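PDB 7DMB: putative methyltransferase, which is probably a trans-acting S-adenosyl-L-methionine-dependent methyltransferase of calbistrin biosynthesis and binds the cofactor product S-adenosyl-L-homocysteine. Local coordinates for residues Q35-S40 with G194-G199; L203-G208 with R299-P304; L220-D223 with Q227-S230; E293-V298 with A347-R352. All blocks are in the same frame, centred on the assembly; numbering follows the deposited sequence.

Contact 1: Q35-S40 with G194-G199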
# COMPACT_ATOMS: atom_id res chain seq x y z
N GLN A 35 -23.82 6.38 -10.38
CA GLN A 35 -24.96 5.84 -11.14
C GLN A 35 -25.73 4.76 -10.37
O GLN A 35 -26.14 3.74 -10.93
CB GLN A 35 -24.49 5.32 -12.51
CG GLN A 35 -24.03 6.41 -13.48
CD GLN A 35 -23.33 5.86 -14.70
OE1 GLN A 35 -23.51 4.70 -15.07
NE2 GLN A 35 -22.50 6.69 -15.34
N TRP A 36 -25.92 4.98 -9.07
CA TRP A 36 -26.69 4.07 -8.23
C TRP A 36 -28.13 4.53 -8.00
O TRP A 36 -28.96 3.74 -7.55
CB TRP A 36 -26.01 3.91 -6.86
CG TRP A 36 -24.75 3.07 -6.87
CD1 TRP A 36 -24.30 2.25 -7.87
CD2 TRP A 36 -23.78 2.98 -5.82
NE1 TRP A 36 -23.12 1.66 -7.50
CE2 TRP A 36 -22.77 2.09 -6.25
CE3 TRP A 36 -23.66 3.57 -4.55
CZ2 TRP A 36 -21.66 1.78 -5.47
CZ3 TRP A 36 -22.57 3.25 -3.77
CH2 TRP A 36 -21.58 2.36 -4.23
N THR A 37 -28.41 5.79 -8.28
CA THR A 37 -29.73 6.39 -8.17
C THR A 37 -29.91 7.28 -9.39
O THR A 37 -28.92 7.63 -10.04
CB THR A 37 -29.88 7.22 -6.88
OG1 THR A 37 -28.80 8.16 -6.81
CG2 THR A 37 -29.86 6.32 -5.65
N PRO A 38 -31.14 7.65 -9.72
CA PRO A 38 -31.31 8.66 -10.79
C PRO A 38 -30.68 9.99 -10.43
O PRO A 38 -30.43 10.80 -11.34
CB PRO A 38 -32.84 8.77 -10.94
CG PRO A 38 -33.40 8.22 -9.67
CD PRO A 38 -32.43 7.18 -9.20
N ASP A 39 -30.37 10.22 -9.15
CA ASP A 39 -29.74 11.44 -8.64
C ASP A 39 -28.39 11.75 -9.27
O ASP A 39 -27.86 12.85 -9.06
CB ASP A 39 -29.50 11.37 -7.12
CG ASP A 39 -30.69 10.82 -6.33
OD1 ASP A 39 -31.85 10.97 -6.78
OD2 ASP A 39 -30.46 10.25 -5.24
N SER A 40 -27.79 10.81 -10.02
CA SER A 40 -26.34 10.81 -10.18
C SER A 40 -25.87 11.92 -11.11
O SER A 40 -26.27 11.99 -12.28
CB SER A 40 -25.87 9.45 -10.71
OG SER A 40 -24.48 9.28 -10.48
N GLY A 194 -21.78 6.10 0.68
CA GLY A 194 -22.65 5.76 1.79
C GLY A 194 -23.91 6.61 1.84
O GLY A 194 -25.00 6.11 2.10
N ARG A 195 -23.77 7.92 1.61
CA ARG A 195 -24.97 8.73 1.51
C ARG A 195 -25.83 8.32 0.31
O ARG A 195 -27.06 8.48 0.35
CB ARG A 195 -24.60 10.20 1.42
CG ARG A 195 -24.18 10.80 2.77
CD ARG A 195 -23.86 12.28 2.63
NE ARG A 195 -22.70 12.50 1.77
CZ ARG A 195 -22.76 12.89 0.50
NH1 ARG A 195 -23.94 13.10 -0.08
NH2 ARG A 195 -21.64 13.06 -0.19
N THR A 196 -25.21 7.78 -0.75
CA THR A 196 -25.96 7.36 -1.94
C THR A 196 -26.62 6.01 -1.73
O THR A 196 -27.76 5.79 -2.15
CB THR A 196 -25.07 7.29 -3.18
OG1 THR A 196 -24.38 8.54 -3.38
CG2 THR A 196 -25.91 6.96 -4.41
N ASN A 197 -25.90 5.07 -1.10
CA ASN A 197 -26.45 3.77 -0.71
C ASN A 197 -26.20 3.60 0.78
O ASN A 197 -25.14 3.08 1.19
CB ASN A 197 -25.82 2.63 -1.51
CG ASN A 197 -26.40 1.26 -1.13
OD1 ASN A 197 -27.33 1.16 -0.29
ND2 ASN A 197 -25.86 0.20 -1.72
N PRO A 198 -27.15 4.01 1.64
CA PRO A 198 -26.93 3.91 3.09
C PRO A 198 -26.93 2.49 3.62
O PRO A 198 -26.63 2.29 4.81
CB PRO A 198 -28.09 4.73 3.69
CG PRO A 198 -28.78 5.39 2.51
CD PRO A 198 -28.45 4.60 1.29
N GLY A 199 -27.23 1.50 2.77
CA GLY A 199 -27.13 0.11 3.14
C GLY A 199 -25.95 -0.59 2.48
O GLY A 199 -25.99 -1.80 2.23
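Trp36 and Thr37 lay their side chains against Thr196 and Asn197, where helix 187-196 gives out. The Trp36 side chain crosses both partners at about a right angle. Its benzo part meets the methylene of Asn197, CE3 to CB 3.8 Å, while its own CB touches Thr196 CG2 at 3.9 Å. A large indole suits this half-open place: it offers carbon to the helix end and still binds through NE1, which donates to the carbonyl of Lys305. Next along, Thr37 meets the same methyl, OG1 lying 3.9 Å from Thr196 CG2. Thr196 can offer that methyl because its hydroxyl, turned away from the carbonyl carbon (chi1 -54°), bonds back to Leu192 O within the helix. Thr37 also opens a type I turn that closes at Ser40, and within it OG1 makes a weak hydrogen bond to Asp39 OD2. On the other segment Asn197 extends its amide (chi1 -179°), nearly perpendicular to the indole, and OD1 accepts from Gly199 N at 3.1 Å, the donor standing above the carbonyl plane. This is an Asx turn, here leading from helix 187-196 into strand 200-205 of the methyltransferase's central sheet.

Contact 2: L203-G208 with R299-P304. With SAH (S-adenosyl-L-homocysteine), chain C.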
# COMPACT_ATOMS: atom_id res chain seq x y z
N LEU A 203 -16.83 -5.05 1.14
CA LEU A 203 -15.85 -6.08 1.46
C LEU A 203 -14.47 -5.49 1.24
O LEU A 203 -14.22 -4.88 0.19
CB LEU A 203 -16.04 -7.33 0.60
CG LEU A 203 -15.19 -8.56 0.96
CD1 LEU A 203 -16.02 -9.84 0.91
CD2 LEU A 203 -13.99 -8.65 0.04
N GLU A 204 -13.57 -5.64 2.21
CA GLU A 204 -12.18 -5.21 2.01
C GLU A 204 -11.26 -6.43 1.88
O GLU A 204 -11.25 -7.30 2.76
CB GLU A 204 -11.71 -4.28 3.13
CG GLU A 204 -10.23 -3.92 3.00
CD GLU A 204 -9.82 -2.90 4.02
OE1 GLU A 204 -10.69 -2.52 4.83
OE2 GLU A 204 -8.64 -2.49 4.01
N ILE A 205 -10.53 -6.49 0.76
CA ILE A 205 -9.50 -7.50 0.52
C ILE A 205 -8.25 -7.13 1.31
O ILE A 205 -7.88 -5.95 1.39
CB ILE A 205 -9.15 -7.60 -0.99
CG1 ILE A 205 -10.41 -7.76 -1.85
CG2 ILE A 205 -8.14 -8.73 -1.25
CD1 ILE A 205 -11.05 -9.08 -1.69
N GLY A 206 -7.57 -8.14 1.86
CA GLY A 206 -6.28 -7.98 2.51
C GLY A 206 -6.17 -6.78 3.43
O GLY A 206 -5.21 -6.02 3.36
N ALA A 207 -7.19 -6.58 4.27
CA ALA A 207 -7.27 -5.40 5.12
C ALA A 207 -6.13 -5.33 6.13
O ALA A 207 -5.78 -4.24 6.59
CB ALA A 207 -8.61 -5.39 5.83
N GLY A 208 -5.57 -6.48 6.49
CA GLY A 208 -4.35 -6.55 7.27
C GLY A 208 -4.47 -5.89 8.62
O GLY A 208 -5.32 -6.26 9.44
N ARG A 299 -14.34 -8.97 -9.39
CA ARG A 299 -15.58 -8.71 -10.13
C ARG A 299 -16.67 -9.71 -9.76
O ARG A 299 -17.85 -9.36 -9.67
CB ARG A 299 -15.33 -8.75 -11.64
CG ARG A 299 -16.59 -8.47 -12.47
CD ARG A 299 -16.54 -9.16 -13.81
NE ARG A 299 -17.15 -8.38 -14.88
CZ ARG A 299 -18.38 -8.59 -15.36
NH1 ARG A 299 -19.13 -9.56 -14.86
NH2 ARG A 299 -18.85 -7.82 -16.34
N THR A 300 -16.28 -10.98 -9.57
CA THR A 300 -17.23 -12.00 -9.14
C THR A 300 -17.99 -11.56 -7.89
O THR A 300 -19.20 -11.80 -7.77
CB THR A 300 -16.50 -13.32 -8.90
OG1 THR A 300 -16.06 -13.84 -10.16
CG2 THR A 300 -17.38 -14.34 -8.21
N LEU A 301 -17.29 -10.89 -6.96
CA LEU A 301 -17.92 -10.45 -5.71
C LEU A 301 -18.87 -9.27 -5.90
O LEU A 301 -19.78 -9.08 -5.08
CB LEU A 301 -16.84 -10.08 -4.68
CG LEU A 301 -16.03 -11.24 -4.10
CD1 LEU A 301 -14.74 -10.75 -3.45
CD2 LEU A 301 -16.87 -12.03 -3.09
N LEU A 302 -18.70 -8.48 -6.96
CA LEU A 302 -19.42 -7.21 -7.10
C LEU A 302 -20.78 -7.38 -7.79
O LEU A 302 -20.92 -8.17 -8.72
CB LEU A 302 -18.57 -6.22 -7.87
CG LEU A 302 -17.39 -5.69 -7.05
CD1 LEU A 302 -16.33 -5.01 -7.93
CD2 LEU A 302 -17.94 -4.74 -5.97
N GLN A 303 -21.77 -6.61 -7.32
CA GLN A 303 -23.05 -6.51 -7.99
C GLN A 303 -22.85 -5.82 -9.35
O GLN A 303 -21.79 -5.25 -9.60
CB GLN A 303 -24.08 -5.79 -7.13
CG GLN A 303 -23.81 -4.32 -6.89
CD GLN A 303 -24.93 -3.43 -7.37
OE1 GLN A 303 -25.53 -3.66 -8.43
NE2 GLN A 303 -25.22 -2.39 -6.59
N PRO A 304 -23.81 -5.92 -10.28
CA PRO A 304 -23.54 -5.44 -11.65
C PRO A 304 -23.19 -3.96 -11.74
O PRO A 304 -22.49 -3.56 -12.68
CB PRO A 304 -24.84 -5.77 -12.42
CG PRO A 304 -25.86 -6.15 -11.38
CD PRO A 304 -25.13 -6.57 -10.15
N SAH C . -4.15 -3.35 3.79
CA SAH C . -2.87 -3.54 4.53
CB SAH C . -1.68 -2.92 3.78
CG SAH C . -1.15 -3.82 2.69
SD SAH C . -0.30 -5.31 3.29
C SAH C . -2.99 -2.91 5.92
O SAH C . -2.50 -3.56 6.87
OXT SAH C . -3.59 -1.81 6.00
C5' SAH C . -1.02 -6.58 2.22
C4' SAH C . -2.08 -7.39 2.93
O4' SAH C . -2.75 -8.24 1.97
C3' SAH C . -1.53 -8.30 4.02
O3' SAH C . -2.31 -8.16 5.20
C2' SAH C . -1.62 -9.70 3.39
O2' SAH C . -1.82 -10.75 4.31
C1' SAH C . -2.83 -9.55 2.48
N9 SAH C . -2.81 -10.48 1.35
C8 SAH C . -1.68 -10.91 0.70
N7 SAH C . -1.94 -11.73 -0.29
C5 SAH C . -3.32 -11.86 -0.28
C6 SAH C . -4.20 -12.60 -1.09
N6 SAH C . -3.80 -13.38 -2.09
N1 SAH C . -5.52 -12.50 -0.82
C2 SAH C . -5.92 -11.71 0.18
N3 SAH C . -5.18 -10.97 1.01
C4 SAH C . -3.87 -11.08 0.72
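Leu203, Ile205 and Leu301 touch without a flat side chain among them; the one flat ring at hand is the adenine of SAH, met at its C2 corner by Ile205, whose CG2 lies 4.0 Å from C2 and stands well off the ring plane. The other branch of Ile205, CG1 and CD1, runs toward helix 291-301 and brings CD1 to 4.4 Å from Leu301 CD1. Leu203, two residues earlier on the same side of the strand, reaches the same methyl, with CD2 4.1 Å from Leu301 CD1. Its CG is swung opposite the backbone N (chi1 -173°), and its side chain crosses that of Leu301 at about a right angle. One leucine methyl, from the last turn of helix 291-301, thus meets two residues of strand 200-205. Branched aliphatic residues suit this buried layer, where Phe271 also packs on Leu301.

Past the strand the chain turns polar. Gly206 O accepts a 2.9 Å hydrogen bond from the SAH amino group, and Ala207 O a weak one. Gly206 and Gly208 have positive phi and no side chain, so SAH can lie close: Gly208 CA is 3.3 Å from its O3'. This is consistent with the glycine-rich loop of a Rossmann-like methyltransferase. The chemistry implies a division: between strand and helix the contact is apolar, while backbone carbonyls in the loop after the strand accept from the ligand's amino group.

Contact 3: L220-D223 with Q227-S230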
# COMPACT_ATOMS: atom_id res chain seq x y z
N LEU A 220 -17.85 6.22 6.54
CA LEU A 220 -19.11 5.52 6.70
C LEU A 220 -19.83 5.88 7.99
O LEU A 220 -20.99 5.50 8.16
CB LEU A 220 -18.91 4.00 6.65
CG LEU A 220 -18.46 3.35 5.34
CD1 LEU A 220 -18.23 1.87 5.56
CD2 LEU A 220 -19.44 3.60 4.20
N ASN A 221 -19.17 6.58 8.91
CA ASN A 221 -19.77 6.98 10.19
C ASN A 221 -19.57 8.48 10.38
O ASN A 221 -18.73 8.92 11.17
CB ASN A 221 -19.16 6.19 11.35
CG ASN A 221 -19.37 4.70 11.21
OD1 ASN A 221 -20.21 4.11 11.89
ND2 ASN A 221 -18.59 4.08 10.32
N PRO A 222 -20.33 9.29 9.64
CA PRO A 222 -20.10 10.75 9.71
C PRO A 222 -20.53 11.35 11.04
O PRO A 222 -19.84 12.24 11.56
CB PRO A 222 -20.94 11.28 8.54
CG PRO A 222 -22.07 10.32 8.44
CD PRO A 222 -21.52 8.96 8.84
N ASP A 223 -21.64 10.90 11.61
CA ASP A 223 -22.14 11.41 12.88
C ASP A 223 -22.50 10.25 13.79
O ASP A 223 -22.76 9.13 13.33
CB ASP A 223 -23.35 12.32 12.68
CG ASP A 223 -23.20 13.24 11.47
OD1 ASP A 223 -24.14 13.29 10.64
OD2 ASP A 223 -22.15 13.90 11.35
N GLN A 227 -24.80 5.26 10.42
CA GLN A 227 -23.92 4.25 9.83
C GLN A 227 -24.36 4.02 8.39
O GLN A 227 -25.45 3.49 8.15
CB GLN A 227 -23.95 2.96 10.64
CG GLN A 227 -23.55 3.21 12.11
CD GLN A 227 -23.51 1.95 12.94
OE1 GLN A 227 -23.57 0.84 12.41
NE2 GLN A 227 -23.40 2.11 14.26
N LEU A 228 -23.52 4.44 7.44
CA LEU A 228 -23.92 4.47 6.03
C LEU A 228 -23.61 3.16 5.31
O LEU A 228 -23.31 3.16 4.11
CB LEU A 228 -23.25 5.64 5.30
CG LEU A 228 -23.44 7.03 5.90
CD1 LEU A 228 -22.78 8.10 5.03
CD2 LEU A 228 -24.94 7.30 6.08
N TYR A 229 -23.71 2.05 6.02
CA TYR A 229 -23.46 0.74 5.45
C TYR A 229 -24.32 -0.26 6.20
O TYR A 229 -24.68 -0.03 7.35
CB TYR A 229 -21.97 0.35 5.55
CG TYR A 229 -21.44 0.22 6.97
CD1 TYR A 229 -21.18 -1.03 7.53
CD2 TYR A 229 -21.22 1.34 7.76
CE1 TYR A 229 -20.71 -1.16 8.82
CE2 TYR A 229 -20.73 1.23 9.05
CZ TYR A 229 -20.48 -0.02 9.57
OH TYR A 229 -20.01 -0.13 10.85
N SER A 230 -24.65 -1.36 5.53
CA SER A 230 -25.35 -2.45 6.19
C SER A 230 -24.39 -3.49 6.74
O SER A 230 -24.69 -4.13 7.75
CB SER A 230 -26.34 -3.11 5.21
OG SER A 230 -25.68 -3.64 4.06
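Leu220 and Leu228 are joined by the one hydrogen bond between the segments: Leu228 N donates to Leu220 O over 2.8 Å, almost straight at 173° and in the carbonyl plane. That carbonyl belongs to the last residue of helix 211-220, and Leu228 thus satisfies it as the chain comes back. Gln227 CA adds a weaker CH contact to the same oxygen at 3.6 Å. Beside the bond lies the tight apolar part. Leu220 crosses Tyr229 at about a right angle, and its CB and CD1 both lie about 3.7 Å from Tyr229 CD2. The tyrosine ring gets there because CG stands between the backbone N and the carbonyl carbon (chi1 63°). A tyrosine serves well in this buried spot, since its ring packs on leucine while OH reaches the carbonyl of Asp253. Asn221 and Gln227 also meet closely, and obliquely, with OD1 of Asn221 3.5 Å from CG of Gln227, a contact with a methylene and not a hydrogen bond. Their polar ends are engaged apart: Asn221 ND2 bonds back to Phe217 O in the helix, and Gln227 NE2 to Asp253.

Toward the solvent the fit slackens. Pro222, exposed, sets CD 4.0 Å from Leu228 CG in a purely apolar contact.

The whole forms the tight return between helix 211-220 and strand 229-236 in a beta-alpha-beta crossover from strand 200-205. Ile190 and Asn191 of helix 187-196 border Leu220 and Leu228, while Leu200 and Ile202 of the adjoining strand pack against Tyr229.

Contact 4: E293-V298 with A347-R352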
# COMPACT_ATOMS: atom_id res chain seq x y z
N GLU A 293 -6.52 -12.42 -13.14
CA GLU A 293 -7.31 -13.40 -12.40
C GLU A 293 -7.78 -12.83 -11.07
O GLU A 293 -8.92 -13.06 -10.65
CB GLU A 293 -6.49 -14.67 -12.19
CG GLU A 293 -6.70 -15.74 -13.26
CD GLU A 293 -5.84 -16.96 -13.02
OE1 GLU A 293 -5.66 -17.33 -11.84
OE2 GLU A 293 -5.33 -17.55 -14.01
N THR A 294 -6.91 -12.05 -10.42
CA THR A 294 -7.28 -11.36 -9.19
C THR A 294 -8.42 -10.39 -9.41
O THR A 294 -9.38 -10.34 -8.63
CB THR A 294 -6.07 -10.62 -8.64
OG1 THR A 294 -5.19 -11.56 -8.04
CG2 THR A 294 -6.50 -9.54 -7.63
N LEU A 295 -8.33 -9.58 -10.47
CA LEU A 295 -9.41 -8.64 -10.73
C LEU A 295 -10.70 -9.35 -11.14
O LEU A 295 -11.79 -8.90 -10.76
CB LEU A 295 -8.93 -7.60 -11.76
CG LEU A 295 -7.84 -6.64 -11.25
CD1 LEU A 295 -7.06 -5.95 -12.37
CD2 LEU A 295 -8.41 -5.57 -10.32
N LYS A 296 -10.62 -10.47 -11.87
CA LYS A 296 -11.83 -11.24 -12.17
C LYS A 296 -12.47 -11.80 -10.90
O LYS A 296 -13.70 -11.94 -10.82
CB LYS A 296 -11.53 -12.40 -13.13
CG LYS A 296 -11.12 -11.98 -14.55
CD LYS A 296 -10.75 -13.21 -15.42
CE LYS A 296 -10.48 -12.80 -16.87
NZ LYS A 296 -10.37 -13.96 -17.79
N ASN A 297 -11.65 -12.13 -9.90
CA ASN A 297 -12.22 -12.60 -8.64
C ASN A 297 -12.85 -11.45 -7.86
O ASN A 297 -13.88 -11.65 -7.21
CB ASN A 297 -11.15 -13.31 -7.81
CG ASN A 297 -10.76 -14.66 -8.39
OD1 ASN A 297 -11.55 -15.31 -9.08
ND2 ASN A 297 -9.53 -15.09 -8.12
N VAL A 298 -12.29 -10.24 -7.96
CA VAL A 298 -12.96 -9.08 -7.37
C VAL A 298 -14.30 -8.84 -8.06
O VAL A 298 -15.30 -8.52 -7.41
CB VAL A 298 -12.06 -7.84 -7.44
CG1 VAL A 298 -12.84 -6.60 -7.02
CG2 VAL A 298 -10.84 -8.01 -6.54
N ALA A 347 -2.07 3.58 -15.49
CA ALA A 347 -2.29 3.18 -16.88
C ALA A 347 -2.23 1.67 -17.03
O ALA A 347 -2.99 1.08 -17.81
CB ALA A 347 -1.27 3.85 -17.81
N GLU A 348 -1.35 1.02 -16.27
CA GLU A 348 -1.29 -0.44 -16.35
C GLU A 348 -2.49 -1.08 -15.66
O GLU A 348 -3.05 -2.06 -16.18
CB GLU A 348 0.02 -0.94 -15.75
CG GLU A 348 0.42 -2.37 -16.19
CD GLU A 348 0.15 -2.69 -17.67
OE1 GLU A 348 -0.34 -3.81 -17.97
OE2 GLU A 348 0.46 -1.83 -18.54
N TRP A 349 -2.92 -0.54 -14.51
CA TRP A 349 -4.14 -1.05 -13.88
C TRP A 349 -5.32 -0.95 -14.84
O TRP A 349 -6.03 -1.93 -15.05
CB TRP A 349 -4.42 -0.30 -12.58
CG TRP A 349 -3.54 -0.72 -11.43
CD1 TRP A 349 -2.48 -0.02 -10.91
CD2 TRP A 349 -3.62 -1.94 -10.69
NE1 TRP A 349 -1.91 -0.74 -9.88
CE2 TRP A 349 -2.59 -1.92 -9.72
CE3 TRP A 349 -4.46 -3.07 -10.76
CZ2 TRP A 349 -2.36 -2.97 -8.83
CZ3 TRP A 349 -4.25 -4.11 -9.86
CH2 TRP A 349 -3.20 -4.06 -8.91
N ASP A 350 -5.49 0.21 -15.47
CA ASP A 350 -6.54 0.41 -16.47
C ASP A 350 -6.54 -0.71 -17.51
O ASP A 350 -7.58 -1.32 -17.77
CB ASP A 350 -6.36 1.77 -17.14
CG ASP A 350 -7.37 2.02 -18.24
OD1 ASP A 350 -8.59 2.07 -17.94
OD2 ASP A 350 -6.94 2.19 -19.41
N ARG A 351 -5.37 -1.00 -18.10
CA ARG A 351 -5.24 -2.11 -19.03
C ARG A 351 -5.80 -3.40 -18.45
O ARG A 351 -6.57 -4.12 -19.10
CB ARG A 351 -3.76 -2.32 -19.40
CG ARG A 351 -3.18 -1.34 -20.40
CD ARG A 351 -1.90 -1.91 -20.97
NE ARG A 351 -2.13 -3.21 -21.61
CZ ARG A 351 -1.19 -4.11 -21.89
NH1 ARG A 351 0.08 -3.87 -21.59
NH2 ARG A 351 -1.52 -5.25 -22.49
N ARG A 352 -5.39 -3.74 -17.23
CA ARG A 352 -5.74 -5.05 -16.73
C ARG A 352 -7.16 -5.09 -16.19
O ARG A 352 -7.79 -6.16 -16.21
CB ARG A 352 -4.73 -5.47 -15.67
CG ARG A 352 -3.44 -5.92 -16.32
CD ARG A 352 -2.38 -6.13 -15.32
NE ARG A 352 -1.05 -5.95 -15.87
CZ ARG A 352 -0.12 -6.89 -15.83
NH1 ARG A 352 -0.41 -8.07 -15.28
NH2 ARG A 352 1.08 -6.65 -16.31
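Leu295 makes the contact for residues 293-298, through a single methyl. CD1 comes to the edge of the Trp349 indole, near its plane, 4.2 Å from CZ3. The same carbon leans on the backbone of the other helix, 3.9 Å from Arg352 O, and lies 4.1 Å from Arg352 CB. Leucine suits the place, being long enough to bridge two segments whose closest CA atoms, those of Leu295 and Arg352, are 7.9 Å apart. The CB of Trp349 does not point at the other helix, but the ring end comes back toward it; the ring also rests on Asn310 and Glu312 of strand 306-313. Leu291, a turn before Leu295, touches both Trp349 and Arg352.

Helices 291-301 and 346-355 pack here over one face of the central sheet of a Rossmann-like methyltransferase. Leu308 of strand 306-313 and Phe358 of strand 358-366 also touch Leu295.

Charged interactions run within helix 346-355, one turn apart. Arg352 NE donates to Glu348 OE1 at 3.1 Å and 154°, using the anti lone pair of that oxygen, with the oxygen tilted slightly from the guanidinium plane. Arg351 adds only a long ion pair to the same oxygen. Arg352 keeps its chain extended from CG to NE (chi2 171°), which carries the charged end away from Leu295 and leaves its CB for the apolar side. A salt bridge from NH1 to Asp336 gives the guanidinium of this buried residue a second carboxylate.

In the fold
Contacts 2 and 4 are buried, contact 3 is partly so, and contact 1 lies at the surface. Contacts 2 and 4 share helix 291-301: its middle faces helix 346-355 and its C-terminal end strand 200-205, and both contacts rest on leucine methyls. Contacts 2 and 3 reach neighbouring strands of the same sheet, yet contact 3 relies on a backbone hydrogen bond at a chain reversal, while contact 2 has purely apolar packing and holds ligand-pocket residues. Contact 1 is mixed, indole, methyl and methylene meeting while polar groups bond within each segment or to neighbours; it touches contact 3, Gly199 O probably bonding to Ser230 OG. Contact 4 differs in placing ion pairs beside its apolar meeting.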